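Local coordinates for protein lactaldehyde dehydrogenase (Escherichia coli, PDB 2IMP) that oxidises L-lactaldehyde irreversibly to L-lactate with NAD+, also acts strongly on glycolaldehyde, and serves the breakdown of L-fucose and L-rhamnose, at residues P257-D263 with S413-N419; Y365-L371 with P387-V391. All coordinates share one frame; numbering follows the deposited sequence.

Contact 1 of 2, residues P257-D263 with S413-N419; sequences PAIVMDD and SSIYTQN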
loop_
_atom_site.group_PDB
_atom_site.type_symbol
_atom_site.label_atom_id
_atom_site.label_comp_id
_atom_site.label_asym_id
_atom_site.label_seq_id
_atom_site.Cartn_x
_atom_site.Cartn_y
_atom_site.Cartn_z
ATOM N N PRO A 257 16.131 24.808 -10.596
ATOM C CA PRO A 257 17.056 25.656 -9.846
ATOM C C PRO A 257 18.017 24.835 -8.957
ATOM O O PRO A 257 17.654 23.775 -8.446
ATOM C CB PRO A 257 16.118 26.528 -9.021
ATOM C CG PRO A 257 15.032 25.559 -8.667
ATOM C CD PRO A 257 14.785 24.843 -9.990
ATOM N N ALA A 258 19.233 25.346 -8.799
ATOM C CA ALA A 258 20.250 24.716 -7.965
ATOM C C ALA A 258 20.752 25.660 -6.851
ATOM O O ALA A 258 21.139 26.794 -7.121
ATOM C CB ALA A 258 21.422 24.266 -8.828
ATOM N N ILE A 259 20.720 25.188 -5.611
ATOM C CA ILE A 259 21.161 25.989 -4.480
ATOM C C ILE A 259 22.496 25.532 -3.847
ATOM O O ILE A 259 22.598 24.431 -3.299
ATOM C CB ILE A 259 20.092 26.012 -3.370
ATOM C CG1 ILE A 259 18.791 26.594 -3.920
ATOM C CG2 ILE A 259 20.576 26.842 -2.187
ATOM C CD1 ILE A 259 17.653 26.570 -2.926
ATOM N N VAL A 260 23.502 26.395 -3.938
ATOM C CA VAL A 260 24.818 26.113 -3.377
ATOM C C VAL A 260 25.096 26.901 -2.078
ATOM O O VAL A 260 25.312 28.109 -2.117
ATOM C CB VAL A 260 25.935 26.457 -4.389
ATOM C CG1 VAL A 260 27.288 26.000 -3.849
ATOM C CG2 VAL A 260 25.634 25.815 -5.737
ATOM N N MET A 261 25.070 26.216 -0.941
ATOM C CA MET A 261 25.329 26.865 0.337
ATOM C C MET A 261 26.835 27.075 0.614
ATOM O O MET A 261 27.679 26.491 -0.064
ATOM C CB MET A 261 24.708 26.049 1.472
ATOM C CG MET A 261 23.207 25.846 1.337
ATOM S SD MET A 261 22.296 27.398 1.169
ATOM C CE MET A 261 22.225 27.919 2.885
ATOM N N ASP A 262 27.161 27.916 1.589
ATOM C CA ASP A 262 28.564 28.150 1.906
ATOM C C ASP A 262 29.281 26.883 2.407
ATOM O O ASP A 262 30.421 26.616 2.036
ATOM C CB ASP A 262 28.712 29.263 2.955
ATOM C CG ASP A 262 28.338 30.638 2.417
ATOM O OD1 ASP A 262 28.593 30.907 1.224
ATOM O OD2 ASP A 262 27.800 31.455 3.193
ATOM N N ASP A 263 28.585 26.117 3.241
ATOM C CA ASP A 263 29.125 24.883 3.797
ATOM C C ASP A 263 29.022 23.695 2.828
ATOM O O ASP A 263 29.012 22.538 3.244
ATOM C CB ASP A 263 28.379 24.530 5.084
ATOM C CG ASP A 263 26.991 23.982 4.815
ATOM O OD1 ASP A 263 26.301 24.532 3.931
ATOM O OD2 ASP A 263 26.590 23.008 5.485
ATOM N N SER A 413 14.591 20.164 -8.663
ATOM C CA SER A 413 15.378 21.089 -7.851
ATOM C C SER A 413 16.596 20.402 -7.186
ATOM O O SER A 413 16.672 19.172 -7.140
ATOM C CB SER A 413 14.508 21.719 -6.756
ATOM O OG SER A 413 14.104 20.754 -5.800
ATOM N N SER A 414 17.531 21.201 -6.677
ATOM C CA SER A 414 18.708 20.650 -6.020
ATOM C C SER A 414 19.410 21.604 -5.037
ATOM O O SER A 414 19.361 22.826 -5.190
ATOM C CB SER A 414 19.726 20.180 -7.063
ATOM O OG SER A 414 20.313 21.274 -7.743
ATOM N N ILE A 415 20.056 21.026 -4.033
ATOM C CA ILE A 415 20.783 21.808 -3.049
ATOM C C ILE A 415 22.050 21.103 -2.532
ATOM O O ILE A 415 22.090 19.874 -2.427
ATOM C CB ILE A 415 19.883 22.176 -1.845
ATOM C CG1 ILE A 415 20.637 23.120 -0.903
ATOM C CG2 ILE A 415 19.440 20.921 -1.118
ATOM C CD1 ILE A 415 19.802 23.670 0.234
ATOM N N TYR A 416 23.077 21.897 -2.238
ATOM C CA TYR A 416 24.344 21.380 -1.736
ATOM C C TYR A 416 24.737 21.978 -0.383
ATOM O O TYR A 416 24.986 23.173 -0.264
ATOM C CB TYR A 416 25.447 21.632 -2.758
ATOM C CG TYR A 416 25.097 21.094 -4.118
ATOM C CD1 TYR A 416 24.219 21.783 -4.953
ATOM C CD2 TYR A 416 25.581 19.858 -4.547
ATOM C CE1 TYR A 416 23.826 21.256 -6.180
ATOM C CE2 TYR A 416 25.192 19.321 -5.773
ATOM C CZ TYR A 416 24.314 20.026 -6.582
ATOM O OH TYR A 416 23.904 19.496 -7.784
ATOM N N THR A 417 24.776 21.122 0.627
ATOM C CA THR A 417 25.095 21.542 1.977
ATOM C C THR A 417 25.464 20.347 2.871
ATOM O O THR A 417 25.280 19.193 2.476
ATOM C CB THR A 417 23.883 22.278 2.600
ATOM O OG1 THR A 417 24.177 22.673 3.944
ATOM C CG2 THR A 417 22.664 21.368 2.608
ATOM N N GLN A 418 25.972 20.630 4.064
ATOM C CA GLN A 418 26.355 19.565 4.977
ATOM C C GLN A 418 25.649 19.647 6.351
ATOM O O GLN A 418 25.927 18.854 7.262
ATOM C CB GLN A 418 27.876 19.571 5.150
ATOM C CG GLN A 418 28.613 19.647 3.811
ATOM C CD GLN A 418 30.121 19.561 3.969
ATOM O OE1 GLN A 418 30.771 18.721 3.323
ATOM N NE2 GLN A 418 30.695 20.426 4.788
ATOM N N ASN A 419 24.735 20.607 6.476
ATOM C CA ASN A 419 23.997 20.799 7.720
ATOM C C ASN A 419 22.609 20.087 7.757
ATOM O O ASN A 419 21.742 20.331 6.912
ATOM C CB ASN A 419 23.833 22.298 7.986
ATOM C CG ASN A 419 23.127 22.589 9.303
ATOM O OD1 ASN A 419 21.906 22.445 9.417
ATOM N ND2 ASN A 419 23.897 22.998 10.309
HETATM O O HOH W 1 18.697 21.546 -10.069
#

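Contact 2 of 2, residues Y365-L371 with P387-V391; sequences YPPTLLL and PVLPV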
loop_
_atom_site.group_PDB
_atom_site.type_symbol
_atom_site.label_atom_id
_atom_site.label_comp_id
_atom_site.label_asym_id
_atom_site.label_seq_id
_atom_site.Cartn_x
_atom_site.Cartn_y
_atom_site.Cartn_z
ATOM N N TYR A 365 26.019 26.661 -30.151
ATOM C CA TYR A 365 26.074 27.772 -29.220
ATOM C C TYR A 365 27.068 27.452 -28.090
ATOM O O TYR A 365 26.941 26.432 -27.417
ATOM C CB TYR A 365 24.701 28.080 -28.623
ATOM C CG TYR A 365 24.648 29.462 -28.008
ATOM C CD1 TYR A 365 24.499 30.594 -28.810
ATOM C CD2 TYR A 365 24.826 29.647 -26.637
ATOM C CE1 TYR A 365 24.534 31.875 -28.264
ATOM C CE2 TYR A 365 24.864 30.925 -26.080
ATOM C CZ TYR A 365 24.722 32.033 -26.902
ATOM O OH TYR A 365 24.798 33.297 -26.370
ATOM N N PRO A 366 28.061 28.320 -27.880
ATOM C CA PRO A 366 29.070 28.105 -26.841
ATOM C C PRO A 366 28.573 28.097 -25.383
ATOM O O PRO A 366 27.641 28.820 -25.025
ATOM C CB PRO A 366 30.059 29.235 -27.097
ATOM C CG PRO A 366 29.153 30.349 -27.511
ATOM C CD PRO A 366 28.218 29.654 -28.487
ATOM N N PRO A 367 29.194 27.261 -24.537
ATOM C CA PRO A 367 28.793 27.205 -23.135
ATOM C C PRO A 367 28.864 28.655 -22.621
ATOM O O PRO A 367 29.907 29.305 -22.700
ATOM C CB PRO A 367 29.858 26.307 -22.515
ATOM C CG PRO A 367 30.140 25.344 -23.616
ATOM C CD PRO A 367 30.227 26.251 -24.826
ATOM N N THR A 368 27.747 29.152 -22.112
ATOM C CA THR A 368 27.698 30.521 -21.639
ATOM C C THR A 368 27.428 30.685 -20.140
ATOM O O THR A 368 26.504 30.090 -19.591
ATOM C CB THR A 368 26.639 31.306 -22.428
ATOM O OG1 THR A 368 26.966 31.262 -23.822
ATOM C CG2 THR A 368 26.574 32.750 -21.961
ATOM N N LEU A 369 28.262 31.490 -19.496
ATOM C CA LEU A 369 28.124 31.766 -18.078
ATOM C C LEU A 369 27.746 33.232 -17.805
ATOM O O LEU A 369 28.493 34.146 -18.156
ATOM C CB LEU A 369 29.426 31.432 -17.350
ATOM C CG LEU A 369 29.451 31.735 -15.850
ATOM C CD1 LEU A 369 28.338 30.970 -15.152
ATOM C CD2 LEU A 369 30.805 31.356 -15.279
ATOM N N LEU A 370 26.584 33.439 -17.198
ATOM C CA LEU A 370 26.124 34.783 -16.893
ATOM C C LEU A 370 26.125 35.115 -15.393
ATOM O O LEU A 370 25.557 34.382 -14.582
ATOM C CB LEU A 370 24.721 34.997 -17.468
ATOM C CG LEU A 370 24.582 34.752 -18.975
ATOM C CD1 LEU A 370 23.139 34.975 -19.403
ATOM C CD2 LEU A 370 25.515 35.681 -19.737
ATOM N N LEU A 371 26.783 36.214 -15.039
ATOM C CA LEU A 371 26.849 36.640 -13.650
ATOM C C LEU A 371 26.041 37.926 -13.368
ATOM O O LEU A 371 25.456 38.510 -14.276
ATOM C CB LEU A 371 28.311 36.829 -13.229
ATOM C CG LEU A 371 29.262 35.647 -13.482
ATOM C CD1 LEU A 371 30.601 35.917 -12.792
ATOM C CD2 LEU A 371 28.654 34.350 -12.956
ATOM N N PRO A 387 23.168 25.859 -23.783
ATOM C CA PRO A 387 24.046 25.780 -22.612
ATOM C C PRO A 387 24.295 27.120 -21.879
ATOM O O PRO A 387 25.436 27.578 -21.785
ATOM C CB PRO A 387 25.327 25.217 -23.201
ATOM C CG PRO A 387 25.387 25.919 -24.517
ATOM C CD PRO A 387 23.960 25.801 -25.027
ATOM N N VAL A 388 23.233 27.730 -21.367
ATOM C CA VAL A 388 23.360 28.987 -20.642
ATOM C C VAL A 388 23.132 28.843 -19.122
ATOM O O VAL A 388 22.069 28.397 -18.694
ATOM C CB VAL A 388 22.368 30.036 -21.184
ATOM C CG1 VAL A 388 22.555 31.359 -20.456
ATOM C CG2 VAL A 388 22.565 30.208 -22.681
ATOM N N LEU A 389 24.133 29.208 -18.327
ATOM C CA LEU A 389 24.024 29.120 -16.874
ATOM C C LEU A 389 23.978 30.477 -16.140
ATOM O O LEU A 389 25.011 31.106 -15.908
ATOM C CB LEU A 389 25.180 28.301 -16.292
ATOM C CG LEU A 389 25.217 26.795 -16.554
ATOM C CD1 LEU A 389 26.415 26.195 -15.840
ATOM C CD2 LEU A 389 23.934 26.151 -16.056
ATOM N N PRO A 390 22.771 30.937 -15.778
ATOM C CA PRO A 390 22.632 32.212 -15.074
ATOM C C PRO A 390 22.942 32.008 -13.578
ATOM O O PRO A 390 22.449 31.064 -12.959
ATOM C CB PRO A 390 21.175 32.574 -15.316
ATOM C CG PRO A 390 20.509 31.227 -15.291
ATOM C CD PRO A 390 21.450 30.383 -16.128
ATOM N N VAL A 391 23.766 32.882 -13.013
ATOM C CA VAL A 391 24.113 32.769 -11.604
ATOM C C VAL A 391 23.614 33.939 -10.741
ATOM O O VAL A 391 23.802 35.107 -11.080
ATOM C CB VAL A 391 25.639 32.633 -11.401
ATOM C CG1 VAL A 391 25.943 32.429 -9.924
ATOM C CG2 VAL A 391 26.176 31.468 -12.221
#

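Contact 1 of 2, residues P257-D263 with S413-N419
The carboxylate of Asp263 holds Thr417 and Gln418, just past the end of strand 409-416. Its OD1 takes the hydroxyl of Thr417 through the syn lone pair, OG1 to OD1 2.8 Å. Its OD2 accepts Gln418 N at 2.8 Å, from above the carboxylate plane. The Asp263 side chain reaches them with CG set between its own N and carbonyl carbon (chi1 75°).

Behind this clasp two parallel strands run side by side in the mixed, mostly parallel sheet of the aldehyde dehydrogenase catalytic domain. Ile259 bonds both ways: its N donates to Ser414 O and its O accepts Tyr416 N, each N to O distance being 2.8 Å. Ser414 N to Pro257 O and Met261 N to Tyr416 O are longer. A water bridges Pro257 O and Ser414 OG.

On one face Ile415 CG1 lies 3.8 Å from Ile259 CB, and Ile415 CD1 reaches on to Met261 CG. On the other face Val260 CG2 comes obliquely to the Tyr416 ring, whose edge meets Ile259 O.

Helix 397-405 packs on the Ile259, Met261 and Ile415 face. Helix 266-274 packs on Tyr416. Strands 290-294 and 434-437 flank the pair, and Asn419 N-caps helix 420-429, its OD1 taking Val422 N.

Contact 2 of 2, residues Y365-L371 with P387-V391
Thr368 and Leu370 pair with the strand that starts at Val388, a parallel beta pair in the mixed, mostly parallel sheet of the catalytic domain of the aldehyde dehydrogenase fold. Four backbone bonds join the two. Thr368 N gives a nearly straight bond to Pro387 O (2.8 Å, 175° at the hydrogen), and Thr368 O accepts Leu389 N. Leu370 N then donates to Leu389 O, and Leu370 O accepts Val391 N. Leu370 N reaches its acceptor from above the carbonyl plane, and that bond is longer, 3.1 Å from Leu370 N to Leu389 O.

Side chains pack on both faces. On one, Leu370 CD1 meets Val388 CG1 at 3.8 Å, the two chains crossing at a slant. On the other, Leu369 has CG trans to its N (chi1 177°), and its CD1 touches Val391 CG2 at 3.7 Å and also approaches Leu389 O. Leu371 runs alongside Val391, with CD2 against CB.

Before the strand, Tyr365 offers the edge of its ring to Pro387 CD, while its CE2 meets Val388 CG2. Pro366 CD lies over one face of that ring, toward its rim. The ring also packs on helix 331-346.

Further out, strand 350-353 runs antiparallel beside 368-371, and Val291 bonds to Pro390 on the far side of the other strand. Helix 298-310 packs on Leu369, Leu371 and Leu389. No other subunit touches these segments.

The lead-in to the strand is tied back by Thr368 OG1. Gly355 N, beyond the two segments, also bonds to this hydroxyl. Thr368 OG1 itself donates to Pro366 O at 2.8 Å, tilted 35° from the carbonyl plane.

From the N terminus, the chain runs through the earlier strands and helices, up to helix 231-242, before strand 257-260, the first half of contact 1. It continues through helix 266-274, strand 290-294, helices 298-310 and 331-346 and strand 350-353 before reaching 365-371. Contact 2 closes a short loop of 15 residues, without helix or strand, when 387-391 comes back alongside. Helix 397-405 follows, and only then does 413-419 close the long loop of contact 1, 149 residues, which encloses contact 2. The loops nest and do not cross. Both contacts belong to one sheet, with strand 290-294 between 257-260 and 388-394. Their nearest atoms are about 7 Å apart.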